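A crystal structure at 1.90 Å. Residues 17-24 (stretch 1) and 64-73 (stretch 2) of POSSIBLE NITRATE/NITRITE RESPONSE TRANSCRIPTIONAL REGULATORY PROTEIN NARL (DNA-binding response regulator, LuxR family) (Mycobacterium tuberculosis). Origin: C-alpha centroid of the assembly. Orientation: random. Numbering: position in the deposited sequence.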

# COMPACT_ATOMS: atom_id res chain seq x y z
N ARG A 17 1.98 -11.62 -0.28
CA ARG A 17 0.91 -11.30 0.65
C ARG A 17 0.79 -9.77 0.80
O ARG A 17 1.78 -9.09 1.03
CB ARG A 17 1.15 -12.00 2.00
CG ARG A 17 1.20 -13.53 1.86
CD ARG A 17 1.82 -14.23 3.06
NE ARG A 17 1.02 -13.94 4.23
CZ ARG A 17 1.34 -13.11 5.22
NH1 ARG A 17 2.52 -12.51 5.31
NH2 ARG A 17 0.46 -12.95 6.20
N VAL A 18 -0.43 -9.26 0.68
CA VAL A 18 -0.70 -7.81 0.68
C VAL A 18 -1.81 -7.35 1.60
O VAL A 18 -2.86 -8.01 1.72
CB VAL A 18 -1.03 -7.36 -0.78
CG1 VAL A 18 -1.36 -5.88 -0.86
CG2 VAL A 18 0.17 -7.77 -1.70
N VAL A 19 -1.60 -6.20 2.25
CA VAL A 19 -2.68 -5.45 2.88
C VAL A 19 -3.00 -4.24 1.99
O VAL A 19 -2.08 -3.52 1.56
CB VAL A 19 -2.31 -5.00 4.34
CG1 VAL A 19 -3.30 -3.93 4.89
CG2 VAL A 19 -2.22 -6.22 5.29
N VAL A 20 -4.30 -4.03 1.71
CA VAL A 20 -4.80 -2.90 0.93
C VAL A 20 -5.60 -1.95 1.85
O VAL A 20 -6.42 -2.40 2.66
CB VAL A 20 -5.70 -3.35 -0.26
CG1 VAL A 20 -6.29 -2.11 -0.99
CG2 VAL A 20 -4.94 -4.26 -1.24
N GLY A 21 -5.32 -0.65 1.76
CA GLY A 21 -5.99 0.34 2.57
C GLY A 21 -6.47 1.49 1.71
O GLY A 21 -5.69 2.05 0.95
N ASP A 22 -7.77 1.81 1.81
CA ASP A 22 -8.39 2.94 1.11
C ASP A 22 -9.76 3.14 1.74
O ASP A 22 -10.43 2.17 2.07
CB ASP A 22 -8.52 2.67 -0.39
CG ASP A 22 -8.67 3.95 -1.24
OD1 ASP A 22 -9.65 4.73 -1.07
OD2 ASP A 22 -7.82 4.16 -2.14
N ASP A 23 -10.15 4.40 1.92
CA ASP A 23 -11.47 4.71 2.48
C ASP A 23 -12.55 4.88 1.41
O ASP A 23 -13.71 5.15 1.77
CB ASP A 23 -11.38 5.93 3.39
CG ASP A 23 -11.32 7.25 2.63
OD1 ASP A 23 -10.78 7.32 1.50
OD2 ASP A 23 -11.81 8.25 3.19
N HIS A 24 -12.19 4.74 0.13
CA HIS A 24 -13.19 4.60 -0.93
C HIS A 24 -13.38 3.12 -1.27
O HIS A 24 -12.54 2.53 -1.96
CB HIS A 24 -12.76 5.34 -2.20
CG HIS A 24 -12.63 6.82 -2.05
ND1 HIS A 24 -11.97 7.60 -2.98
CD2 HIS A 24 -13.09 7.68 -1.10
CE1 HIS A 24 -12.03 8.86 -2.61
NE2 HIS A 24 -12.69 8.94 -1.47
N VAL A 64 3.92 -6.55 1.16
CA VAL A 64 3.60 -5.20 0.69
C VAL A 64 2.29 -4.72 1.32
O VAL A 64 1.33 -5.50 1.49
CB VAL A 64 3.41 -5.20 -0.82
CG1 VAL A 64 3.10 -3.77 -1.35
CG2 VAL A 64 4.63 -5.71 -1.48
N ALA A 65 2.26 -3.45 1.68
CA ALA A 65 1.03 -2.78 2.03
C ALA A 65 0.78 -1.75 0.93
O ALA A 65 1.66 -0.92 0.66
CB ALA A 65 1.13 -2.13 3.39
N LEU A 66 -0.35 -1.84 0.22
CA LEU A 66 -0.69 -0.81 -0.75
C LEU A 66 -1.76 0.11 -0.20
O LEU A 66 -2.94 -0.30 -0.07
CB LEU A 66 -1.19 -1.49 -2.02
CG LEU A 66 -1.70 -0.59 -3.14
CD1 LEU A 66 -0.63 0.39 -3.61
CD2 LEU A 66 -2.16 -1.55 -4.30
N LEU A 67 -1.36 1.35 0.15
CA LEU A 67 -2.20 2.24 0.95
C LEU A 67 -2.46 3.60 0.30
O LEU A 67 -1.56 4.23 -0.25
CB LEU A 67 -1.51 2.52 2.26
CG LEU A 67 -1.10 1.34 3.12
CD1 LEU A 67 -0.44 1.85 4.40
CD2 LEU A 67 -2.31 0.49 3.41
N ASP A 68 -3.71 4.05 0.35
CA ASP A 68 -4.01 5.40 -0.11
C ASP A 68 -3.20 6.39 0.70
O ASP A 68 -3.06 6.24 1.91
CB ASP A 68 -5.52 5.64 0.02
CG ASP A 68 -5.96 7.02 -0.42
OD1 ASP A 68 -5.45 7.59 -1.38
OD2 ASP A 68 -6.90 7.52 0.23
N TYR A 69 -2.65 7.41 0.05
CA TYR A 69 -1.91 8.43 0.79
C TYR A 69 -2.82 9.10 1.84
O TYR A 69 -2.41 9.30 2.96
CB TYR A 69 -1.29 9.45 -0.18
CG TYR A 69 -0.61 10.56 0.53
CD1 TYR A 69 0.51 10.33 1.28
CD2 TYR A 69 -1.11 11.85 0.47
CE1 TYR A 69 1.13 11.37 1.96
CE2 TYR A 69 -0.50 12.88 1.14
CZ TYR A 69 0.60 12.64 1.89
OH TYR A 69 1.24 13.69 2.51
N ARG A 70 -4.06 9.39 1.49
CA ARG A 70 -4.99 10.08 2.37
C ARG A 70 -5.97 9.15 3.09
O ARG A 70 -7.18 9.33 3.06
CB ARG A 70 -5.73 11.18 1.61
CG ARG A 70 -4.84 12.42 1.40
CD ARG A 70 -5.05 13.45 2.49
NE ARG A 70 -6.36 14.04 2.28
CZ ARG A 70 -6.87 15.11 2.88
NH1 ARG A 70 -6.19 15.77 3.80
NH2 ARG A 70 -8.09 15.50 2.55
N MET A 71 -5.45 8.18 3.80
CA MET A 71 -6.31 7.40 4.68
C MET A 71 -6.69 8.26 5.87
O MET A 71 -5.86 9.01 6.35
CB MET A 71 -5.60 6.16 5.11
CG MET A 71 -5.63 5.09 4.02
SD MET A 71 -4.73 3.71 4.60
CE MET A 71 -3.26 4.54 5.20
N PRO A 72 -7.93 8.13 6.38
CA PRO A 72 -8.28 8.85 7.60
C PRO A 72 -7.52 8.34 8.83
O PRO A 72 -7.06 7.18 8.86
CB PRO A 72 -9.78 8.59 7.76
CG PRO A 72 -10.22 7.91 6.50
CD PRO A 72 -9.04 7.29 5.90
N GLY A 73 -7.34 9.23 9.80
CA GLY A 73 -6.82 8.91 11.13
C GLY A 73 -5.31 8.87 11.19
O GLY A 73 -4.69 9.31 12.15
O HOH W 1 -8.42 6.48 2.07
O HOH W 2 -8.62 9.32 -0.21

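Three aspartates crowd together where the two strands end, and no positive charge from either stretch comes between them. Asp22 OD1 and Asp23 OD1 each lie 4.1 Å from Asp68 OD2, a spacing at which like charges repel. Two waters bridge Asp23 and Asp68. Water 1 accepts a hydrogen bond from Asp23 N (2.7 Å to the water oxygen) and lies 2.6 Å from both Asp23 OD1 and Asp68 OD2, placed to donate to these carboxylates. Water 2 is 2.5 Å from Asp68 OD2, where it can donate, and makes a weaker approach of 3.4 Å to Asp23 OD1. Aspartate suits this place because its short side chain holds a carboxylate close to the backbone, and such a cluster is the usual acidic site of a response regulator receiver domain.

Behind this cluster, strands 17-21 and 64-68 run side by side in parallel, their directions differing by 12° and their axes approaching to 4.7 Å. Val18 pairs with Val64, Val19 with Ala65, Val20 with Leu66 and Gly21 with Leu67. As in any parallel ladder, alternate residues supply the hydrogen bonds, so that one residue bonds to two that flank its partner. The ladder begins with a weak bond from Val64 N to Arg17 O, at 3.3 Å. Val19 then gives its N to Val64 O (3.1 Å) and receives Leu66 N at its O (2.8 Å). Gly21 repeats the pattern, with its N 3.0 Å from Leu66 O and its O 2.9 Å from Asp68 N. The last bond carries the pairing to the edge of the acidic site. Between these links, CA-H groups also approach carbonyls: Val18 CA lies 3.2 Å from Val64 O, and Val20 CA 3.3 Å from Leu66 O.

The side chains alternate between the two faces of the sheet. Val18, Val20, Val64 and Leu66 share one face, where Val18 CG2 meets Val64 CB at 4.2 Å. Beta-branched valine favours the extended backbone, and the three valines in succession in the first strand, all buried and all in the t rotamer, bring apolar surface to both faces. The other face carries Val19, Ala65 and Leu67. Ala65 is small, and little of its surface is covered by the first strand, whereas the end of Leu67 comes nearer, its CD2 3.6 Å from Gly21 N, over the glycine backbone.

Gly21 belongs to this second face, and its lack of a side chain matters. An ideal CB there would lie 2.8 Å from Leu67 CD2, a clash, and a tight 3.0 Å from Met71 SD. The space is taken by Leu67 CD2 and by the unbranched side chain of Met71, whose SD lies 4.0 Å from Gly21 C.

Beyond the strands, Asp22 turns its OD1 to accept His24 N at 2.8 Å, bracing the loop just before a helix, with His24 at the N-cap position. Asp22 OD2 packs 3.5 Å from Asp68 CB. At the exposed margin, Pro72 CG rests 3.7 Å from Asp23 OD2, a van der Waals contact at the edge of the interface.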